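Local coordinates for putative secreted cellulose-binding protein (Streptomyces coelicolor, PDB 4OY6) that oxidises cellulose as a copper-dependent lytic polysaccharide monooxygenase of family AA10, probably cleaving chains at the crystalline surface, at residues G2-P7 and F98-H103; T92-D97 and S181-G186; T118-D123 and G160-Y165. All coordinates share one frame; numbering follows the deposited sequence. Where two conformers were deposited one is given.

Interaction 1. Residues G2-P7 and F98-H103; sequences GSVVDP and FTVKLH. With NA (sodium ion), chain L; ZN (zinc ion), chain G; ZN (zinc ion), chain H.
K101, H103 and V5 bury the largest areas where strand 2-6 runs antiparallel along residues 98-103 of strand 97-104. The carbonyl O of K101 accepts from V5 N at 2.9 Å and, weakly, from D6 N, while K101 N gives a nearly straight bond to D6 O (2.8 Å, 168°). The extended K101 side chain passes V5 CG2 with its CG and lies beside D6, CD 4.1 Å from D6 OD2. Two residues, V5 and D6, thus face one: a classic beta bulge in the three-stranded antiparallel sheet of this LPMO's beta-sandwich, whose third strand is 148-154. Beyond it H103 and S3 exchange two backbone bonds. V5 CG1 packs on H103 CB, and with CG anti to the backbone N (chi1 -176°) the imidazole leads away from strand 2-6 to bind sodium through ND1 (with N148) and zinc through NE2 (with Q105). D6 OD1 binds another zinc at 2.2 Å, together with four waters. On the opposite face V4 CG2 meets L102 CG at 3.7 Å and V100 CG1 at 3.9 Å; an alanine here would probably open a gap beside both side chains.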
# COMPACT_ATOMS: atom_id res chain seq x y z
N GLY A 2 -5.19 10.34 -0.95
CA GLY A 2 -5.51 9.28 -1.90
C GLY A 2 -4.82 7.99 -1.55
O GLY A 2 -4.32 7.81 -0.45
N SER A 3 -4.75 7.09 -2.53
CA SER A 3 -4.15 5.78 -2.37
C SER A 3 -3.75 5.22 -3.71
O SER A 3 -4.07 5.79 -4.76
CB SER A 3 -5.11 4.80 -1.68
OG SER A 3 -4.43 3.65 -1.23
N VAL A 4 -3.06 4.08 -3.69
CA VAL A 4 -2.82 3.29 -4.88
C VAL A 4 -4.07 2.48 -5.15
O VAL A 4 -4.50 1.67 -4.31
CB VAL A 4 -1.60 2.39 -4.75
CG1 VAL A 4 -1.51 1.49 -5.97
CG2 VAL A 4 -0.33 3.22 -4.61
N VAL A 5 -4.69 2.74 -6.30
CA VAL A 5 -5.92 2.08 -6.69
C VAL A 5 -5.72 0.90 -7.63
O VAL A 5 -6.57 0.02 -7.71
CB VAL A 5 -6.96 3.07 -7.26
CG1 VAL A 5 -7.32 4.10 -6.19
CG2 VAL A 5 -6.45 3.76 -8.52
N ASP A 6 -4.58 0.87 -8.32
CA ASP A 6 -4.24 -0.24 -9.21
C ASP A 6 -2.73 -0.34 -9.25
O ASP A 6 -2.06 0.63 -9.60
CB ASP A 6 -4.75 0.00 -10.66
CG ASP A 6 -6.23 0.04 -10.76
OD1 ASP A 6 -6.85 -1.04 -10.77
OD2 ASP A 6 -6.80 1.16 -10.86
N PRO A 7 -2.15 -1.49 -8.84
CA PRO A 7 -2.76 -2.62 -8.16
C PRO A 7 -3.23 -2.17 -6.78
O PRO A 7 -2.45 -1.57 -6.04
CB PRO A 7 -1.62 -3.65 -8.10
CG PRO A 7 -0.38 -2.83 -8.06
CD PRO A 7 -0.68 -1.60 -8.87
N PHE A 98 4.41 -2.99 -15.00
CA PHE A 98 3.06 -2.66 -14.55
C PHE A 98 3.04 -1.21 -14.12
O PHE A 98 4.07 -0.60 -13.80
CB PHE A 98 2.60 -3.60 -13.42
CG PHE A 98 3.42 -3.51 -12.17
CD1 PHE A 98 4.59 -4.23 -12.04
CD2 PHE A 98 3.02 -2.71 -11.10
CE1 PHE A 98 5.37 -4.14 -10.88
CE2 PHE A 98 3.79 -2.65 -9.95
CZ PHE A 98 4.97 -3.35 -9.85
N THR A 99 1.85 -0.64 -14.16
CA THR A 99 1.66 0.76 -13.78
C THR A 99 1.09 0.85 -12.38
O THR A 99 0.07 0.23 -12.09
CB THR A 99 0.72 1.46 -14.76
OG1 THR A 99 1.29 1.40 -16.07
CG2 THR A 99 0.50 2.92 -14.39
N VAL A 100 1.73 1.61 -11.53
CA VAL A 100 1.17 1.97 -10.24
C VAL A 100 0.35 3.23 -10.44
O VAL A 100 0.89 4.28 -10.86
CB VAL A 100 2.27 2.17 -9.18
CG1 VAL A 100 1.66 2.69 -7.89
CG2 VAL A 100 3.02 0.87 -8.96
N LYS A 101 -0.95 3.11 -10.19
CA LYS A 101 -1.88 4.22 -10.38
C LYS A 101 -2.41 4.66 -9.04
O LYS A 101 -2.97 3.88 -8.28
CB LYS A 101 -3.05 3.85 -11.29
CG LYS A 101 -4.00 5.02 -11.52
CD LYS A 101 -5.13 4.61 -12.43
CE LYS A 101 -6.16 5.71 -12.57
NZ LYS A 101 -7.19 5.35 -13.57
N LEU A 102 -2.21 5.94 -8.76
CA LEU A 102 -2.75 6.57 -7.60
C LEU A 102 -3.86 7.54 -7.95
O LEU A 102 -3.78 8.28 -8.94
CB LEU A 102 -1.72 7.35 -6.83
CG LEU A 102 -0.61 6.54 -6.21
CD1 LEU A 102 0.59 6.50 -7.14
CD2 LEU A 102 -0.28 7.09 -4.83
N HIS A 103 -4.90 7.56 -7.12
CA HIS A 103 -5.95 8.54 -7.23
C HIS A 103 -5.80 9.48 -6.06
O HIS A 103 -5.68 9.02 -4.92
CB HIS A 103 -7.33 7.88 -7.19
CG HIS A 103 -8.44 8.84 -7.40
ND1 HIS A 103 -8.73 9.37 -8.63
CD2 HIS A 103 -9.31 9.40 -6.54
CE1 HIS A 103 -9.73 10.22 -8.52
NE2 HIS A 103 -10.11 10.25 -7.27
NA NA L . -8.73 8.32 -10.36
ZN ZN G . -9.00 -1.32 -10.51
ZN ZN H . -11.70 11.20 -6.69
O HOH W 1 -8.62 -1.44 -8.39
O HOH W 2 -9.45 0.80 -10.62
O HOH W 3 -10.68 -1.56 -9.60
O HOH W 4 -8.97 -3.19 -10.80
O HOH W 5 -8.76 6.27 -10.27

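Interaction 2. Residues T92-D97 and S181-G186; sequences TDVTDD and SDVDFG
T92 and D93 pair in parallel with V183 and D184, and three backbone hydrogen bonds hold the join: T92 N to D182 O, D184 N to T92 O (2.9 Å) and V94 N to D184 O (3.0 Å). In the last two the donor stands above the carbonyl plane. Water 6 adds a bridge, accepting from T92 OG1 and donating to D182 O.

The apolar part belongs to V94. Its CG2 lies over one face of the F185 ring, 3.8 Å from the centroid and 18° off the normal, in a CH-pi contact, and also meets V183 CB at 3.9 Å. CG2 sits between the backbone N and the carbonyl carbon (chi1 -63°), a torsion that turns it to the ring while CG1 goes to V183 CG1.

The charged part is a pair of carboxylates, D93 and D184, side by side with their planes 81° apart. OD1 of D93 and OD2 of D184, 4.1 Å from each other, both bind zinc, which probably offsets their repulsion. D184 OD1 accepts from G186 N in an Asx turn.

Strand 92-93 adds to the edge of strand 175-184, whose other neighbour here, strand 161-170, bonds to S181 and V183 through V164 and H162 and sets H162 edge-to-face with the F185 ring, while G160 just before it bonds to F185.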
# COMPACT_ATOMS: atom_id res chain seq x y z
N THR A 92 -3.39 -8.89 -6.59
CA THR A 92 -3.74 -8.52 -7.95
C THR A 92 -2.66 -9.09 -8.87
O THR A 92 -1.47 -8.92 -8.60
CB THR A 92 -3.74 -6.96 -8.10
OG1 THR A 92 -4.70 -6.40 -7.20
CG2 THR A 92 -4.08 -6.54 -9.51
N ASP A 93 -3.05 -9.74 -9.96
CA ASP A 93 -2.07 -10.20 -10.94
C ASP A 93 -1.46 -8.99 -11.64
O ASP A 93 -2.19 -8.09 -12.06
CB ASP A 93 -2.72 -11.10 -11.99
CG ASP A 93 -2.92 -12.52 -11.53
OD1 ASP A 93 -2.75 -12.83 -10.35
OD2 ASP A 93 -3.26 -13.37 -12.38
N VAL A 94 -0.14 -9.00 -11.78
CA VAL A 94 0.56 -8.00 -12.56
C VAL A 94 1.54 -8.69 -13.49
O VAL A 94 1.99 -9.81 -13.22
CB VAL A 94 1.33 -6.99 -11.67
CG1 VAL A 94 0.38 -6.19 -10.78
CG2 VAL A 94 2.40 -7.68 -10.82
N THR A 95 1.85 -8.01 -14.58
CA THR A 95 2.93 -8.41 -15.46
C THR A 95 4.23 -7.79 -14.95
O THR A 95 4.23 -6.95 -14.04
CB THR A 95 2.61 -7.98 -16.92
OG1 THR A 95 2.17 -6.60 -16.96
CG2 THR A 95 1.50 -8.86 -17.46
N ASP A 96 5.36 -8.21 -15.53
CA ASP A 96 6.66 -7.74 -15.04
C ASP A 96 6.78 -6.22 -15.11
O ASP A 96 7.41 -5.60 -14.22
CB ASP A 96 7.80 -8.35 -15.85
CG ASP A 96 8.06 -9.82 -15.58
OD1 ASP A 96 7.40 -10.45 -14.76
OD2 ASP A 96 8.99 -10.32 -16.28
N ASP A 97 6.22 -5.64 -16.16
CA ASP A 97 6.07 -4.20 -16.29
C ASP A 97 4.62 -3.89 -15.94
O ASP A 97 3.70 -4.46 -16.53
CB ASP A 97 6.34 -3.71 -17.73
CG ASP A 97 7.72 -4.06 -18.22
OD1 ASP A 97 8.65 -4.17 -17.42
OD2 ASP A 97 7.84 -4.19 -19.45
N SER A 181 0.65 -2.81 -1.67
CA SER A 181 -0.23 -3.52 -2.61
C SER A 181 0.26 -4.93 -2.80
O SER A 181 1.40 -5.14 -3.23
CB SER A 181 -0.23 -2.84 -3.97
OG SER A 181 -0.70 -1.50 -3.90
N ASP A 182 -0.58 -5.92 -2.47
CA ASP A 182 -0.22 -7.31 -2.70
C ASP A 182 -0.41 -7.65 -4.16
O ASP A 182 -1.47 -7.41 -4.73
CB ASP A 182 -1.05 -8.21 -1.80
CG ASP A 182 -0.82 -7.91 -0.35
OD1 ASP A 182 -1.68 -7.22 0.26
OD2 ASP A 182 0.24 -8.31 0.18
N VAL A 183 0.62 -8.23 -4.75
CA VAL A 183 0.62 -8.57 -6.17
C VAL A 183 1.11 -9.99 -6.42
O VAL A 183 1.79 -10.58 -5.58
CB VAL A 183 1.47 -7.57 -7.01
CG1 VAL A 183 0.96 -6.15 -6.85
CG2 VAL A 183 2.96 -7.67 -6.71
N ASP A 184 0.75 -10.51 -7.58
CA ASP A 184 1.16 -11.84 -8.00
C ASP A 184 1.75 -11.70 -9.39
O ASP A 184 1.05 -11.37 -10.34
CB ASP A 184 -0.04 -12.78 -8.00
CG ASP A 184 0.34 -14.24 -8.10
OD1 ASP A 184 1.47 -14.55 -8.52
OD2 ASP A 184 -0.49 -15.11 -7.74
N PHE A 185 3.06 -11.94 -9.52
CA PHE A 185 3.73 -11.91 -10.82
C PHE A 185 3.55 -13.20 -11.62
O PHE A 185 3.97 -13.28 -12.76
CB PHE A 185 5.23 -11.65 -10.61
CG PHE A 185 5.56 -10.23 -10.25
CD1 PHE A 185 5.71 -9.26 -11.23
CD2 PHE A 185 5.72 -9.85 -8.94
CE1 PHE A 185 6.03 -7.94 -10.90
CE2 PHE A 185 6.02 -8.54 -8.59
CZ PHE A 185 6.17 -7.58 -9.58
N GLY A 186 2.93 -14.20 -11.02
CA GLY A 186 2.69 -15.47 -11.70
C GLY A 186 3.91 -16.36 -11.82
O GLY A 186 4.95 -16.09 -11.20
OXT GLY A 186 3.81 -17.35 -12.56
O HOH W 6 -3.27 -5.42 -5.23
O HOH W 7 4.71 -11.31 -14.60

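Interaction 3. Residues T118-D123 and G160-Y165; sequences TKQGFD and GRHVVY
H162, at the start of strand 161-170, reaches across to T118 and Q120 in the turn that follows strand 110-118, its ring held firmly through ND1 and more weakly through NE2. CB lies 3.3 Å from T118 OG1. With CG anti to the carbonyl carbon (chi1 -68°), the imidazole is directed at the backbone of T118: ND1 donates to T118 O at 2.6 Å, the acceptor only 2° out of the ring plane although the donor stands above the carbonyl plane. CE1 passes between that oxygen and Q120 OE1. At the tip NE2 gives weak bonds to T159 O and, at 2.8 Å, to Q120 OE1, whose amide is nearly coplanar with the ring, 9° apart; OE1 also accepts from T159 N. Next to the ring T118 closes the strand pairing, its N bonding to V163 O and its OG1 taking V163 N at 3.0 Å, while CG2 packs on V163 CB. The type II turn K119-F122 bends the chain back, and water 8, over one imidazole face, lies within hydrogen-bonding distance of F122 O, R161 O and T118 OG1. Oxygens facing both ring nitrogens are consistent with a doubly protonated imidazole, whose positive charge carbonyl dipoles would help to stabilise.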
# COMPACT_ATOMS: atom_id res chain seq x y z
N THR A 118 8.94 -6.49 -2.51
CA THR A 118 9.59 -7.50 -1.68
C THR A 118 10.51 -8.38 -2.54
O THR A 118 10.21 -8.71 -3.69
CB THR A 118 8.56 -8.36 -0.92
OG1 THR A 118 7.62 -8.89 -1.85
CG2 THR A 118 7.85 -7.52 0.12
N LYS A 119 11.63 -8.74 -1.93
CA LYS A 119 12.62 -9.57 -2.60
C LYS A 119 12.08 -10.97 -2.89
O LYS A 119 11.27 -11.52 -2.15
CB LYS A 119 13.87 -9.72 -1.71
CG LYS A 119 14.62 -8.42 -1.44
CD LYS A 119 15.78 -8.60 -0.48
CE LYS A 119 16.42 -7.26 -0.17
NZ LYS A 119 17.58 -7.41 0.73
N GLN A 120 12.58 -11.57 -3.96
CA GLN A 120 12.35 -12.99 -4.21
C GLN A 120 12.81 -13.76 -2.99
O GLN A 120 13.88 -13.50 -2.43
CB GLN A 120 13.20 -13.52 -5.36
CG GLN A 120 12.76 -13.14 -6.76
CD GLN A 120 11.47 -13.84 -7.18
OE1 GLN A 120 10.39 -13.28 -7.05
NE2 GLN A 120 11.59 -15.04 -7.74
N GLY A 121 12.02 -14.73 -2.57
CA GLY A 121 12.35 -15.54 -1.40
C GLY A 121 11.61 -15.11 -0.15
O GLY A 121 11.47 -15.90 0.78
N PHE A 122 11.15 -13.86 -0.12
CA PHE A 122 10.32 -13.37 0.97
C PHE A 122 8.88 -13.82 0.75
O PHE A 122 8.36 -13.66 -0.34
CB PHE A 122 10.40 -11.85 1.03
CG PHE A 122 9.51 -11.24 2.09
CD1 PHE A 122 9.94 -11.18 3.41
CD2 PHE A 122 8.25 -10.76 1.77
CE1 PHE A 122 9.13 -10.61 4.38
CE2 PHE A 122 7.44 -10.20 2.73
CZ PHE A 122 7.87 -10.14 4.04
N ASP A 123 8.26 -14.35 1.80
CA ASP A 123 6.88 -14.84 1.73
C ASP A 123 5.96 -13.92 2.54
O ASP A 123 5.87 -14.05 3.75
CB ASP A 123 6.80 -16.24 2.29
CG ASP A 123 5.38 -16.78 2.28
OD1 ASP A 123 4.50 -16.15 1.64
OD2 ASP A 123 5.16 -17.83 2.93
N GLY A 160 5.58 -14.99 -8.60
CA GLY A 160 4.71 -15.29 -7.49
C GLY A 160 4.34 -14.09 -6.65
O GLY A 160 4.29 -12.94 -7.12
N ARG A 161 4.03 -14.38 -5.39
CA ARG A 161 3.47 -13.41 -4.45
C ARG A 161 4.52 -12.43 -3.93
O ARG A 161 5.55 -12.82 -3.37
CB ARG A 161 2.85 -14.16 -3.28
CG ARG A 161 2.34 -13.24 -2.17
CD ARG A 161 1.80 -13.98 -0.97
NE ARG A 161 0.45 -14.48 -1.15
CZ ARG A 161 -0.64 -13.77 -0.91
NH1 ARG A 161 -0.56 -12.51 -0.53
NH2 ARG A 161 -1.83 -14.36 -1.05
N HIS A 162 4.20 -11.15 -4.08
CA HIS A 162 5.03 -10.05 -3.55
C HIS A 162 4.16 -8.96 -2.94
O HIS A 162 2.94 -8.98 -3.08
CB HIS A 162 5.91 -9.42 -4.65
CG HIS A 162 6.99 -10.33 -5.16
ND1 HIS A 162 8.31 -10.15 -4.84
CD2 HIS A 162 6.92 -11.45 -5.91
CE1 HIS A 162 9.02 -11.14 -5.38
NE2 HIS A 162 8.19 -11.94 -6.03
N VAL A 163 4.80 -8.02 -2.27
CA VAL A 163 4.17 -6.76 -1.90
C VAL A 163 4.93 -5.64 -2.59
O VAL A 163 6.17 -5.61 -2.55
CB VAL A 163 4.17 -6.52 -0.37
CG1 VAL A 163 3.31 -5.31 -0.01
CG2 VAL A 163 3.70 -7.74 0.39
N VAL A 164 4.18 -4.75 -3.22
CA VAL A 164 4.68 -3.49 -3.74
C VAL A 164 4.47 -2.45 -2.64
O VAL A 164 3.40 -2.38 -2.04
CB VAL A 164 3.97 -3.07 -5.03
CG1 VAL A 164 4.44 -1.71 -5.50
CG2 VAL A 164 4.12 -4.11 -6.11
N TYR A 165 5.51 -1.66 -2.36
CA TYR A 165 5.42 -0.59 -1.37
C TYR A 165 5.68 0.72 -2.09
O TYR A 165 6.78 0.96 -2.57
CB TYR A 165 6.42 -0.80 -0.25
CG TYR A 165 6.21 0.01 1.01
CD1 TYR A 165 4.98 0.04 1.65
CD2 TYR A 165 7.27 0.68 1.64
CE1 TYR A 165 4.81 0.68 2.87
CE2 TYR A 165 7.11 1.32 2.85
CZ TYR A 165 5.87 1.31 3.46
OH TYR A 165 5.76 1.91 4.69
O HOH W 8 7.89 -11.56 -2.09

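How the interactions relate
From the N terminus, strand 2-6 waits for strand 97-104, and interaction 1 closes a long loop holding the helices of the chain. Just before that closure residues 92-97 set out interaction 2, completed only by the C-terminal residues 181-186, so interactions 1 and 2 cross along the chain. Interaction 3 opens and closes between the two halves of interaction 2 and follows interaction 1 in series. Interaction 1 lies in the three-stranded sheet, interactions 2 and 3 in the mixed one, where strands 161-170 and 175-184 are neighbours. The sheets meet where F98 packs on F185 and V164, and where P7 O probably hydrogen-bonds S181 OG.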